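Local coordinates for protein Nrps/pks (Streptomyces albus, PDB 4OPE) that probably catalyses the decarboxylative condensation that lengthens the growing polyketide chain, as a ketosynthase domain of the AT-less type I synthase behind oxazolomycin, at residues T101-L106 against P566-A571; P448-L453 against R497-F502; E470-E475 against D506-A511; P481-A486 against P561-P566. All coordinates share one frame; numbering follows the deposited sequence.

The four contacts show how a ketosynthase body is joined to its C-terminal extension, probably the counterpart of the linker region in related synthases. Interaction 2 is the buried framework of that region, a strand pair bonded main chain to main chain. Interactions 3 and 4 pack helices and a returning chain around it and are only partly buried: interaction 3 places a salt bridge and a bridging water beside a leucine pair, whereas interaction 4 is almost wholly apolar. Interaction 1, buried again, carries the same returning chain onto the ketosynthase helix 93-108 with an aromatic cluster and one straight hydrogen bond between its segments. Interactions 1 and 4 share P566, on which F471 of interaction 3 packs.

Interaction 1. Residues T101-L106 against P566-A571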
loop_
_atom_site.group_PDB
_atom_site.type_symbol
_atom_site.label_atom_id
_atom_site.label_comp_id
_atom_site.label_asym_id
_atom_site.label_seq_id
_atom_site.Cartn_x
_atom_site.Cartn_y
_atom_site.Cartn_z
ATOM N N THR A 101 -11.387 -7.052 13.875
ATOM C CA THR A 101 -10.557 -8.167 13.472
ATOM C C THR A 101 -9.230 -8.137 14.185
ATOM O O THR A 101 -8.783 -9.132 14.739
ATOM C CB THR A 101 -10.340 -8.120 11.962
ATOM O OG1 THR A 101 -11.610 -8.301 11.319
ATOM C CG2 THR A 101 -9.347 -9.169 11.498
ATOM N N VAL A 102 -8.597 -6.988 14.254
ATOM C CA VAL A 102 -7.303 -6.944 14.942
ATOM C C VAL A 102 -7.445 -7.271 16.409
ATOM O O VAL A 102 -6.628 -8.007 16.975
ATOM C CB VAL A 102 -6.567 -5.629 14.729
ATOM C CG1 VAL A 102 -5.273 -5.616 15.518
ATOM C CG2 VAL A 102 -6.263 -5.492 13.245
ATOM N N TRP A 103 -8.500 -6.758 17.021
ATOM C CA TRP A 103 -8.784 -7.107 18.412
ATOM C C TRP A 103 -8.872 -8.629 18.546
ATOM O O TRP A 103 -8.240 -9.218 19.443
ATOM C CB TRP A 103 -10.089 -6.488 18.925
ATOM C CG TRP A 103 -10.231 -6.730 20.388
ATOM C CD1 TRP A 103 -10.854 -7.778 21.006
ATOM C CD2 TRP A 103 -9.682 -5.914 21.434
ATOM N NE1 TRP A 103 -10.741 -7.663 22.385
ATOM C CE2 TRP A 103 -10.014 -6.539 22.675
ATOM C CE3 TRP A 103 -8.948 -4.725 21.446
ATOM C CZ2 TRP A 103 -9.614 -6.017 23.901
ATOM C CZ3 TRP A 103 -8.560 -4.191 22.677
ATOM C CH2 TRP A 103 -8.897 -4.834 23.883
ATOM N N HIS A 104 -9.652 -9.278 17.672
ATOM C CA HIS A 104 -9.805 -10.703 17.795
ATOM C C HIS A 104 -8.524 -11.448 17.462
ATOM O O HIS A 104 -8.263 -12.499 18.040
ATOM C CB HIS A 104 -10.945 -11.194 16.963
ATOM C CG HIS A 104 -12.279 -10.776 17.481
ATOM N ND1 HIS A 104 -13.309 -10.386 16.657
ATOM C CD2 HIS A 104 -12.756 -10.697 18.743
ATOM C CE1 HIS A 104 -14.369 -10.088 17.384
ATOM N NE2 HIS A 104 -14.061 -10.283 18.655
ATOM N N LEU A 105 -7.707 -10.901 16.579
ATOM C CA LEU A 105 -6.414 -11.501 16.299
ATOM C C LEU A 105 -5.558 -11.592 17.576
ATOM O O LEU A 105 -4.911 -12.644 17.858
ATOM C CB LEU A 105 -5.666 -10.670 15.235
ATOM C CG LEU A 105 -4.173 -10.896 14.994
ATOM C CD1 LEU A 105 -4.052 -12.326 14.520
ATOM C CD2 LEU A 105 -3.585 -9.978 13.931
ATOM N N LEU A 106 -5.511 -10.502 18.348
ATOM C CA LEU A 106 -4.657 -10.503 19.528
ATOM C C LEU A 106 -5.157 -11.540 20.519
ATOM O O LEU A 106 -4.376 -12.294 21.108
ATOM C CB LEU A 106 -4.604 -9.140 20.128
ATOM C CG LEU A 106 -3.436 -8.259 19.698
ATOM C CD1 LEU A 106 -2.906 -8.460 18.292
ATOM C CD2 LEU A 106 -3.813 -6.822 19.946
ATOM N N PRO A 566 -13.985 -18.229 22.184
ATOM C CA PRO A 566 -14.668 -17.152 21.512
ATOM C C PRO A 566 -14.113 -15.779 21.892
ATOM O O PRO A 566 -13.776 -15.533 23.053
ATOM C CB PRO A 566 -16.088 -17.321 21.962
ATOM C CG PRO A 566 -16.216 -18.781 22.267
ATOM C CD PRO A 566 -14.894 -19.196 22.805
ATOM N N GLY A 567 -14.013 -14.893 20.920
ATOM C CA GLY A 567 -13.454 -13.576 21.142
ATOM C C GLY A 567 -14.466 -12.600 21.734
ATOM O O GLY A 567 -15.651 -12.920 21.848
ATOM N N TYR A 568 -13.988 -11.410 22.112
ATOM C CA TYR A 568 -14.826 -10.410 22.751
ATOM C C TYR A 568 -16.072 -10.115 21.914
ATOM O O TYR A 568 -15.963 -9.846 20.745
ATOM C CB TYR A 568 -14.036 -9.111 22.926
ATOM C CG TYR A 568 -14.779 -8.048 23.681
ATOM C CD1 TYR A 568 -14.825 -8.066 25.052
ATOM C CD2 TYR A 568 -15.414 -7.016 23.034
ATOM C CE1 TYR A 568 -15.459 -7.072 25.767
ATOM C CE2 TYR A 568 -16.092 -6.037 23.739
ATOM C CZ TYR A 568 -16.114 -6.088 25.115
ATOM O OH TYR A 568 -16.770 -5.157 25.862
ATOM N N PRO A 569 -17.265 -10.184 22.524
ATOM C CA PRO A 569 -18.488 -9.877 21.813
ATOM C C PRO A 569 -18.802 -8.378 21.746
ATOM O O PRO A 569 -19.539 -7.859 22.538
ATOM C CB PRO A 569 -19.548 -10.628 22.609
ATOM C CG PRO A 569 -19.041 -10.616 24.006
ATOM C CD PRO A 569 -17.533 -10.539 23.929
ATOM N N PHE A 570 -18.268 -7.705 20.749
ATOM C CA PHE A 570 -18.484 -6.284 20.589
ATOM C C PHE A 570 -19.957 -5.950 20.541
ATOM O O PHE A 570 -20.782 -6.755 20.153
ATOM C CB PHE A 570 -17.813 -5.797 19.312
ATOM C CG PHE A 570 -16.329 -5.737 19.416
ATOM C CD1 PHE A 570 -15.720 -4.759 20.182
ATOM C CD2 PHE A 570 -15.548 -6.678 18.796
ATOM C CE1 PHE A 570 -14.340 -4.704 20.295
ATOM C CE2 PHE A 570 -14.178 -6.635 18.898
ATOM C CZ PHE A 570 -13.560 -5.634 19.633
ATOM N N ALA A 571 -20.266 -4.730 20.937
ATOM C CA ALA A 571 -21.617 -4.254 20.822
ATOM C C ALA A 571 -21.876 -4.126 19.358
ATOM O O ALA A 571 -20.945 -3.811 18.617
ATOM C CB ALA A 571 -21.782 -2.901 21.493
#
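The extended chain P566-A571 runs past one side of helix 93-108, coming nearest at H104 and G567, whose CA atoms are 5.7 Å apart, and kinks in an inverse gamma turn centred on P569. W103 and H104 leave the helix in different directions, and both reach the passing chain. The H104 ring uses NE2 as donor to the carbonyl O of Y568, 2.9 Å away; the bond is nearly straight at 174°, lies in the imidazole plane and falls on a lone pair of the oxygen. Because G567 has no side chain, H104 CD2 can settle 3.8 Å from its CA. F570 turns its rim to both: its edge is toward the face of the W103 five-membered ring in an offset edge-to-face pair, with F570 CZ 3.6 Å from W103 CG, while F570 CE2 meets H104 NE2 tip to tip at 3.7 Å. Y568 adds its CB against W103 NE1 and sends its hydroxyl to the backbone N of R456. An alanine at H104 would remove the bond to the Y568 carbonyl and the ring beside F570, and would probably loosen the chain's hold on the helix. F80 joins the cluster. PGYPFA fits the YPF-containing tail that wraps onto the ketosynthase in related synthases; the H104 bond, joined by one from Y568 N to E107, would help set its place, and the rings supply apolar grip.

Interaction 2. Residues P448-L453 against R497-F502; sequences PYVCAL and RLAVVF
Two neighbouring strands of the three-stranded antiparallel sheet in the C-terminal extension pair here, 449-453 with 497-502, their directions 163° apart. Six backbone hydrogen bonds join them in three reciprocal pairs, Y449 with F502, C451 with V500 and L453 with L498. The bond from C451 N to V500 O, at 2.7 Å, runs nearly along the C=O axis, whereas L498 N approaches L453 O from above the carbonyl plane. Between these, V450 is paired with V501 and A452 with A499 as non-hydrogen-bonded pairs, and CA-H groups such as that of V501 point at the opposing carbonyl, with CA 3.2 Å from Y449 O. Helices cover both faces of the sheet: 458-473, 481-488 and 505-516 lie on the side of Y449, C451 and L453, and 541-550 on the side of A452, A499 and V501. F502 is the side chain that ties the strands together most extensively. Its CG sits between the backbone N and the carbonyl carbon (chi1 76°), a crowded position that swings the ring across to the other strand. There Y449 CB lies over one face, 4.0 Å from the ring centroid, and CE1 touches C451 CB at 3.6 Å. The Y449 ring stands oblique to it and bonds through OH to Q445 O. Just before the strand, P448, which follows a cis peptide bond, lays CB alongside V501 CG1, 3.5 Å away.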
loop_
_atom_site.group_PDB
_atom_site.type_symbol
_atom_site.label_atom_id
_atom_site.label_comp_id
_atom_site.label_asym_id
_atom_site.label_seq_id
_atom_site.Cartn_x
_atom_site.Cartn_y
_atom_site.Cartn_z
ATOM N N PRO A 448 -8.159 -26.808 41.674
ATOM C CA PRO A 448 -9.077 -26.085 40.824
ATOM C C PRO A 448 -8.376 -24.949 40.048
ATOM O O PRO A 448 -7.142 -24.715 40.171
ATOM C CB PRO A 448 -10.098 -25.555 41.802
ATOM C CG PRO A 448 -9.284 -25.296 43.034
ATOM C CD PRO A 448 -8.289 -26.431 43.081
ATOM N N TYR A 449 -9.164 -24.314 39.193
ATOM C CA TYR A 449 -8.662 -23.337 38.315
ATOM C C TYR A 449 -9.600 -22.187 38.465
ATOM O O TYR A 449 -10.731 -22.354 38.941
ATOM C CB TYR A 449 -8.671 -23.822 36.871
ATOM C CG TYR A 449 -7.947 -25.118 36.592
ATOM C CD1 TYR A 449 -6.569 -25.185 36.540
ATOM C CD2 TYR A 449 -8.664 -26.284 36.298
ATOM C CE1 TYR A 449 -5.927 -26.389 36.260
ATOM C CE2 TYR A 449 -8.021 -27.487 36.009
ATOM C CZ TYR A 449 -6.657 -27.532 36.012
ATOM O OH TYR A 449 -6.034 -28.730 35.731
ATOM N N VAL A 450 -9.122 -21.014 38.056
ATOM C CA VAL A 450 -9.977 -19.841 38.032
ATOM C C VAL A 450 -10.287 -19.520 36.605
ATOM O O VAL A 450 -9.388 -19.539 35.770
ATOM C CB VAL A 450 -9.324 -18.619 38.690
ATOM C CG1 VAL A 450 -8.017 -18.265 38.017
ATOM C CG2 VAL A 450 -10.280 -17.442 38.664
ATOM N N CYS A 451 -11.558 -19.266 36.333
ATOM C CA CYS A 451 -11.983 -18.749 35.068
ATOM C C CYS A 451 -12.270 -17.292 35.263
ATOM O O CYS A 451 -13.192 -16.919 35.973
ATOM C CB CYS A 451 -13.268 -19.413 34.609
ATOM S SG CYS A 451 -14.189 -18.521 33.311
ATOM N N ALA A 452 -11.518 -16.448 34.597
ATOM C CA ALA A 452 -11.663 -15.031 34.844
ATOM C C ALA A 452 -12.092 -14.315 33.542
ATOM O O ALA A 452 -11.399 -14.387 32.538
ATOM C CB ALA A 452 -10.340 -14.509 35.376
ATOM N N LEU A 453 -13.238 -13.651 33.578
ATOM C CA LEU A 453 -13.815 -13.000 32.409
ATOM C C LEU A 453 -13.985 -11.543 32.716
ATOM O O LEU A 453 -14.215 -11.187 33.872
ATOM C CB LEU A 453 -15.196 -13.534 32.105
ATOM C CG LEU A 453 -15.353 -15.006 31.760
ATOM C CD1 LEU A 453 -16.802 -15.314 31.397
ATOM C CD2 LEU A 453 -14.507 -15.343 30.569
ATOM N N ARG A 497 -16.371 -7.523 35.954
ATOM C CA ARG A 497 -15.629 -8.755 36.223
ATOM C C ARG A 497 -16.546 -9.876 36.580
ATOM O O ARG A 497 -17.554 -9.688 37.262
ATOM C CB ARG A 497 -14.641 -8.534 37.373
ATOM C CG ARG A 497 -13.643 -7.395 37.144
ATOM C CD ARG A 497 -12.458 -7.915 36.389
ATOM N NE ARG A 497 -11.611 -6.853 35.912
ATOM C CZ ARG A 497 -10.340 -6.664 36.243
ATOM N NH1 ARG A 497 -9.678 -7.458 37.067
ATOM N NH2 ARG A 497 -9.708 -5.661 35.692
ATOM N N LEU A 498 -16.176 -11.055 36.118
ATOM C CA LEU A 498 -16.781 -12.316 36.568
ATOM C C LEU A 498 -15.672 -13.373 36.851
ATOM O O LEU A 498 -14.684 -13.418 36.158
ATOM C CB LEU A 498 -17.787 -12.812 35.544
ATOM C CG LEU A 498 -18.545 -14.054 35.951
ATOM C CD1 LEU A 498 -19.913 -14.059 35.299
ATOM C CD2 LEU A 498 -17.821 -15.321 35.564
ATOM N N ALA A 499 -15.836 -14.209 37.872
ATOM C CA ALA A 499 -14.901 -15.308 38.090
ATOM C C ALA A 499 -15.548 -16.534 38.672
ATOM O O ALA A 499 -16.531 -16.453 39.436
ATOM C CB ALA A 499 -13.769 -14.872 38.990
ATOM N N VAL A 500 -14.983 -17.677 38.323
ATOM C CA VAL A 500 -15.453 -18.945 38.832
ATOM C C VAL A 500 -14.257 -19.809 39.125
ATOM O O VAL A 500 -13.257 -19.812 38.396
ATOM C CB VAL A 500 -16.299 -19.697 37.806
ATOM C CG1 VAL A 500 -17.120 -20.758 38.487
ATOM C CG2 VAL A 500 -17.215 -18.731 37.065
ATOM N N VAL A 501 -14.361 -20.543 40.215
ATOM C CA VAL A 501 -13.416 -21.591 40.536
ATOM C C VAL A 501 -13.981 -22.870 40.007
ATOM O O VAL A 501 -15.167 -23.119 40.169
ATOM C CB VAL A 501 -13.215 -21.715 42.026
ATOM C CG1 VAL A 501 -12.063 -22.668 42.281
ATOM C CG2 VAL A 501 -12.911 -20.341 42.590
ATOM N N PHE A 502 -13.153 -23.651 39.323
ATOM C CA PHE A 502 -13.666 -24.832 38.612
ATOM C C PHE A 502 -12.601 -25.900 38.462
ATOM O O PHE A 502 -11.393 -25.611 38.445
ATOM C CB PHE A 502 -14.300 -24.455 37.248
ATOM C CG PHE A 502 -13.288 -24.145 36.149
ATOM C CD1 PHE A 502 -12.665 -22.911 36.073
ATOM C CD2 PHE A 502 -12.945 -25.112 35.205
ATOM C CE1 PHE A 502 -11.729 -22.655 35.082
ATOM C CE2 PHE A 502 -12.004 -24.858 34.235
ATOM C CZ PHE A 502 -11.419 -23.605 34.147
#

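Interaction 3. Residues E470-E475 against D506-A511; sequences EFLRGE and DDLADA
Helix-to-helix packing in the layer that covers the three-stranded sheet brings the end of helix 458-473 against helix 505-516. R473 supplies the charged part. Its chain, bent at chi2, carries the guanidinium flat over A509, whose CB lies 3.4 Å from R473 CZ, over the centre of the group. In that pose NH2 gives a straight bond to D510 OD1, 2.8 Å at 177°, lying in the guanidinium plane but meeting the carboxylate from above its own plane, and the two planes are 52° apart. NE is satisfied separately, by a salt bridge to E513. An alanine in place of D510 would remove that carboxylate and would probably leave NH2 less firmly placed over A509, with E513 still gripping NE. Near the helix end the carbonyl O of L472 is met by a water, which donates to it at 2.9 Å and also donates to D506 OD1 at 2.8 Å, linking the two helices. D506 OD2 has a long, weak ion pair with R477. Beside these polar groups the side chains are apolar: L472 CB faces A509 CB, and L472 CD1 crosses obliquely onto L508 CD2, 3.4 Å away.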
loop_
_atom_site.group_PDB
_atom_site.type_symbol
_atom_site.label_atom_id
_atom_site.label_comp_id
_atom_site.label_asym_id
_atom_site.label_seq_id
_atom_site.Cartn_x
_atom_site.Cartn_y
_atom_site.Cartn_z
ATOM N N GLU A 470 -21.342 -21.729 26.044
ATOM C CA GLU A 470 -21.810 -22.462 24.883
ATOM C C GLU A 470 -20.658 -23.183 24.171
ATOM O O GLU A 470 -20.794 -24.323 23.727
ATOM C CB GLU A 470 -22.554 -21.524 23.949
ATOM C CG GLU A 470 -23.061 -22.184 22.680
ATOM C CD GLU A 470 -23.509 -21.163 21.627
ATOM O OE1 GLU A 470 -22.762 -20.161 21.379
ATOM O OE2 GLU A 470 -24.612 -21.370 21.050
ATOM N N PHE A 471 -19.520 -22.531 24.091
ATOM C CA PHE A 471 -18.347 -23.130 23.527
ATOM C C PHE A 471 -17.896 -24.334 24.322
ATOM O O PHE A 471 -17.431 -25.322 23.743
ATOM C CB PHE A 471 -17.214 -22.103 23.505
ATOM C CG PHE A 471 -15.914 -22.662 23.083
ATOM C CD1 PHE A 471 -15.673 -22.915 21.749
ATOM C CD2 PHE A 471 -14.950 -22.971 24.005
ATOM C CE1 PHE A 471 -14.468 -23.444 21.331
ATOM C CE2 PHE A 471 -13.730 -23.507 23.602
ATOM C CZ PHE A 471 -13.486 -23.727 22.260
ATOM N N LEU A 472 -17.987 -24.226 25.651
ATOM C CA LEU A 472 -17.532 -25.271 26.579
ATOM C C LEU A 472 -18.419 -26.498 26.586
ATOM O O LEU A 472 -17.963 -27.569 26.920
ATOM C CB LEU A 472 -17.480 -24.717 27.998
ATOM C CG LEU A 472 -16.441 -23.635 28.330
ATOM C CD1 LEU A 472 -16.698 -23.125 29.729
ATOM C CD2 LEU A 472 -15.007 -24.129 28.227
ATOM N N ARG A 473 -19.687 -26.332 26.224
ATOM C CA ARG A 473 -20.591 -27.446 26.006
ATOM C C ARG A 473 -20.402 -28.068 24.608
ATOM O O ARG A 473 -20.755 -29.218 24.385
ATOM C CB ARG A 473 -22.026 -26.964 26.086
ATOM C CG ARG A 473 -22.479 -26.453 27.420
ATOM C CD ARG A 473 -22.819 -27.599 28.328
ATOM N NE ARG A 473 -23.380 -27.087 29.573
ATOM C CZ ARG A 473 -23.206 -27.630 30.780
ATOM N NH1 ARG A 473 -22.468 -28.713 30.947
ATOM N NH2 ARG A 473 -23.766 -27.058 31.843
ATOM N N GLY A 474 -19.884 -27.285 23.661
ATOM C CA GLY A 474 -19.740 -27.719 22.264
ATOM C C GLY A 474 -18.329 -28.142 21.947
ATOM O O GLY A 474 -17.815 -29.082 22.542
ATOM N N GLU A 475 -17.659 -27.413 21.069
ATOM C CA GLU A 475 -16.346 -27.859 20.602
ATOM C C GLU A 475 -15.301 -27.689 21.687
ATOM O O GLU A 475 -14.224 -28.243 21.602
ATOM C CB GLU A 475 -15.905 -27.134 19.320
ATOM C CG GLU A 475 -16.989 -27.009 18.239
ATOM C CD GLU A 475 -16.588 -27.541 16.855
ATOM O OE1 GLU A 475 -16.625 -26.753 15.870
ATOM O OE2 GLU A 475 -16.267 -28.755 16.745
ATOM N N ASP A 506 -17.027 -29.144 32.277
ATOM C CA ASP A 506 -18.473 -29.312 32.487
ATOM C C ASP A 506 -18.917 -28.535 33.708
ATOM O O ASP A 506 -19.985 -27.881 33.719
ATOM C CB ASP A 506 -18.843 -30.753 32.768
ATOM C CG ASP A 506 -18.745 -31.628 31.584
ATOM O OD1 ASP A 506 -18.297 -31.131 30.527
ATOM O OD2 ASP A 506 -19.119 -32.835 31.728
ATOM N N ASP A 507 -18.121 -28.625 34.763
ATOM C CA ASP A 507 -18.561 -27.954 35.948
ATOM C C ASP A 507 -18.424 -26.463 35.814
ATOM O O ASP A 507 -19.174 -25.753 36.420
ATOM C CB ASP A 507 -17.999 -28.572 37.259
ATOM C CG ASP A 507 -16.588 -28.184 37.558
ATOM O OD1 ASP A 507 -16.350 -26.991 37.829
ATOM O OD2 ASP A 507 -15.734 -29.109 37.604
ATOM N N LEU A 508 -17.517 -25.988 34.974
ATOM C CA LEU A 508 -17.463 -24.558 34.639
ATOM C C LEU A 508 -18.716 -24.119 33.860
ATOM O O LEU A 508 -19.373 -23.138 34.242
ATOM C CB LEU A 508 -16.233 -24.271 33.813
ATOM C CG LEU A 508 -16.040 -22.848 33.279
ATOM C CD1 LEU A 508 -16.023 -21.851 34.408
ATOM C CD2 LEU A 508 -14.732 -22.802 32.508
ATOM N N ALA A 509 -19.056 -24.842 32.791
ATOM C CA ALA A 509 -20.283 -24.549 32.059
ATOM C C ALA A 509 -21.508 -24.525 32.976
ATOM O O ALA A 509 -22.317 -23.620 32.909
ATOM C CB ALA A 509 -20.483 -25.561 30.944
ATOM N N ASP A 510 -21.649 -25.534 33.823
ATOM C CA ASP A 510 -22.701 -25.559 34.819
ATOM C C ASP A 510 -22.788 -24.240 35.599
ATOM O O ASP A 510 -23.882 -23.692 35.814
ATOM C CB ASP A 510 -22.398 -26.656 35.846
ATOM C CG ASP A 510 -22.674 -28.073 35.328
ATOM O OD1 ASP A 510 -23.391 -28.246 34.319
ATOM O OD2 ASP A 510 -22.172 -29.033 35.968
ATOM N N ALA A 511 -21.645 -23.749 36.075
ATOM C CA ALA A 511 -21.691 -22.580 36.903
ATOM C C ALA A 511 -22.095 -21.364 36.092
ATOM O O ALA A 511 -22.885 -20.550 36.552
ATOM C CB ALA A 511 -20.346 -22.331 37.572
HETATM O O HOH W 1 -19.330 -28.996 29.109
#

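Interaction 4. Residues P481-A486 against P561-P566; sequences PAAVAA and PRVSLP
A483, P561 and V484 lose the most surface where the first turns of helix 481-488 pack against the chain P561-P566, part of the stretch that returns from helix 541-550 toward the ketosynthase body. A483 lies at the middle, its CA 5.0 Å from that of R562. Its methyl points at the incoming chain and touches three things there: the carbonyl O of P561 at 3.4 Å, the P561 ring at CG, and V563 CG1 at 3.9 Å. The CA-H of A483 is directed at the same P561 oxygen, a CA-H...O contact. P561 thus lies against the alanine with both its carbonyl and its pyrrolidine ring, and the A486 methyl, one turn on, completes that side. V484 starts its side chain away from the loop, yet its CG2 branch still meets V563 CG2 at 4.2 Å and L565 CD2 at 4.3 Å, while its carbonyl O has L565 CD1 3.8 Å away. V563 straddles the A483-V484 step, CG1 on the alanine and CG2 toward the main chain. Polar closure comes from just beyond the segment: T487 OG1 is bonded to A483 O, and R491 donates to L565 O and P566 O. Between the segments themselves, methyl and methylene contacts do the work, and the small alanines let the loop backbone come close; T487, on the next turn of the helix, adds a directed bond to V563 N through OG1.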
loop_
_atom_site.group_PDB
_atom_site.type_symbol
_atom_site.label_atom_id
_atom_site.label_comp_id
_atom_site.label_asym_id
_atom_site.label_seq_id
_atom_site.Cartn_x
_atom_site.Cartn_y
_atom_site.Cartn_z
ATOM N N PRO A 481 -8.774 -28.017 30.845
ATOM C CA PRO A 481 -9.333 -26.946 31.678
ATOM C C PRO A 481 -8.301 -25.883 32.065
ATOM O O PRO A 481 -8.620 -24.681 32.213
ATOM C CB PRO A 481 -9.839 -27.690 32.915
ATOM C CG PRO A 481 -9.113 -28.993 32.902
ATOM C CD PRO A 481 -8.862 -29.342 31.498
ATOM N N ALA A 482 -7.085 -26.337 32.295
ATOM C CA ALA A 482 -5.996 -25.427 32.622
ATOM C C ALA A 482 -5.710 -24.493 31.469
ATOM O O ALA A 482 -5.302 -23.366 31.682
ATOM C CB ALA A 482 -4.753 -26.201 33.009
ATOM N N ALA A 483 -5.930 -24.977 30.260
ATOM C CA ALA A 483 -5.716 -24.220 29.041
ATOM C C ALA A 483 -6.793 -23.138 28.877
ATOM O O ALA A 483 -6.533 -22.031 28.382
ATOM C CB ALA A 483 -5.710 -25.172 27.831
ATOM N N VAL A 484 -8.006 -23.472 29.290
ATOM C CA VAL A 484 -9.090 -22.538 29.192
ATOM C C VAL A 484 -8.805 -21.394 30.145
ATOM O O VAL A 484 -8.909 -20.234 29.783
ATOM C CB VAL A 484 -10.414 -23.216 29.527
ATOM C CG1 VAL A 484 -11.525 -22.186 29.687
ATOM C CG2 VAL A 484 -10.800 -24.198 28.426
ATOM N N ALA A 485 -8.453 -21.743 31.367
ATOM C CA ALA A 485 -8.042 -20.773 32.379
ATOM C C ALA A 485 -6.907 -19.904 31.894
ATOM O O ALA A 485 -6.993 -18.679 31.981
ATOM C CB ALA A 485 -7.586 -21.499 33.655
ATOM N N ALA A 486 -5.839 -20.548 31.418
ATOM C CA ALA A 486 -4.629 -19.821 31.022
ATOM C C ALA A 486 -4.958 -18.805 29.928
ATOM O O ALA A 486 -4.543 -17.659 30.005
ATOM C CB ALA A 486 -3.515 -20.762 30.564
ATOM N N PRO A 561 -0.375 -24.472 28.059
ATOM C CA PRO A 561 -0.853 -24.654 26.708
ATOM C C PRO A 561 -2.070 -23.753 26.439
ATOM O O PRO A 561 -2.806 -23.419 27.371
ATOM C CB PRO A 561 -1.252 -26.120 26.700
ATOM C CG PRO A 561 -1.751 -26.370 28.118
ATOM C CD PRO A 561 -1.003 -25.410 29.014
ATOM N N ARG A 562 -2.294 -23.357 25.183
ATOM C CA ARG A 562 -3.454 -22.524 24.895
ATOM C C ARG A 562 -4.479 -23.091 23.922
ATOM O O ARG A 562 -4.218 -23.975 23.132
ATOM C CB ARG A 562 -2.995 -21.122 24.533
ATOM C CG ARG A 562 -2.409 -20.432 25.780
ATOM C CD ARG A 562 -2.089 -18.959 25.582
ATOM N NE ARG A 562 -1.305 -18.694 24.364
ATOM C CZ ARG A 562 -0.184 -17.958 24.318
ATOM N NH1 ARG A 562 0.334 -17.389 25.404
ATOM N NH2 ARG A 562 0.427 -17.764 23.163
ATOM N N VAL A 563 -5.683 -22.573 24.035
ATOM C CA VAL A 563 -6.778 -22.918 23.164
ATOM C C VAL A 563 -7.458 -21.655 22.704
ATOM O O VAL A 563 -7.314 -20.581 23.298
ATOM C CB VAL A 563 -7.796 -23.827 23.859
ATOM C CG1 VAL A 563 -7.109 -25.128 24.221
ATOM C CG2 VAL A 563 -8.385 -23.193 25.110
ATOM N N SER A 564 -8.206 -21.797 21.638
ATOM C CA SER A 564 -8.906 -20.690 21.032
ATOM C C SER A 564 -10.270 -20.679 21.613
ATOM O O SER A 564 -10.976 -21.671 21.506
ATOM C CB SER A 564 -9.042 -20.991 19.573
ATOM O OG SER A 564 -7.771 -21.187 18.996
ATOM N N LEU A 565 -10.647 -19.579 22.241
ATOM C CA LEU A 565 -11.970 -19.410 22.821
ATOM C C LEU A 565 -12.649 -18.260 22.140
ATOM O O LEU A 565 -11.987 -17.365 21.613
ATOM C CB LEU A 565 -11.871 -19.077 24.302
ATOM C CG LEU A 565 -11.065 -20.064 25.163
ATOM C CD1 LEU A 565 -10.571 -19.413 26.430
ATOM C CD2 LEU A 565 -11.882 -21.306 25.505
ATOM N N PRO A 566 -13.985 -18.229 22.184
ATOM C CA PRO A 566 -14.668 -17.152 21.512
ATOM C C PRO A 566 -14.113 -15.779 21.892
ATOM O O PRO A 566 -13.776 -15.533 23.053
ATOM C CB PRO A 566 -16.088 -17.321 21.962
ATOM C CG PRO A 566 -16.216 -18.781 22.267
ATOM C CD PRO A 566 -14.894 -19.196 22.805
#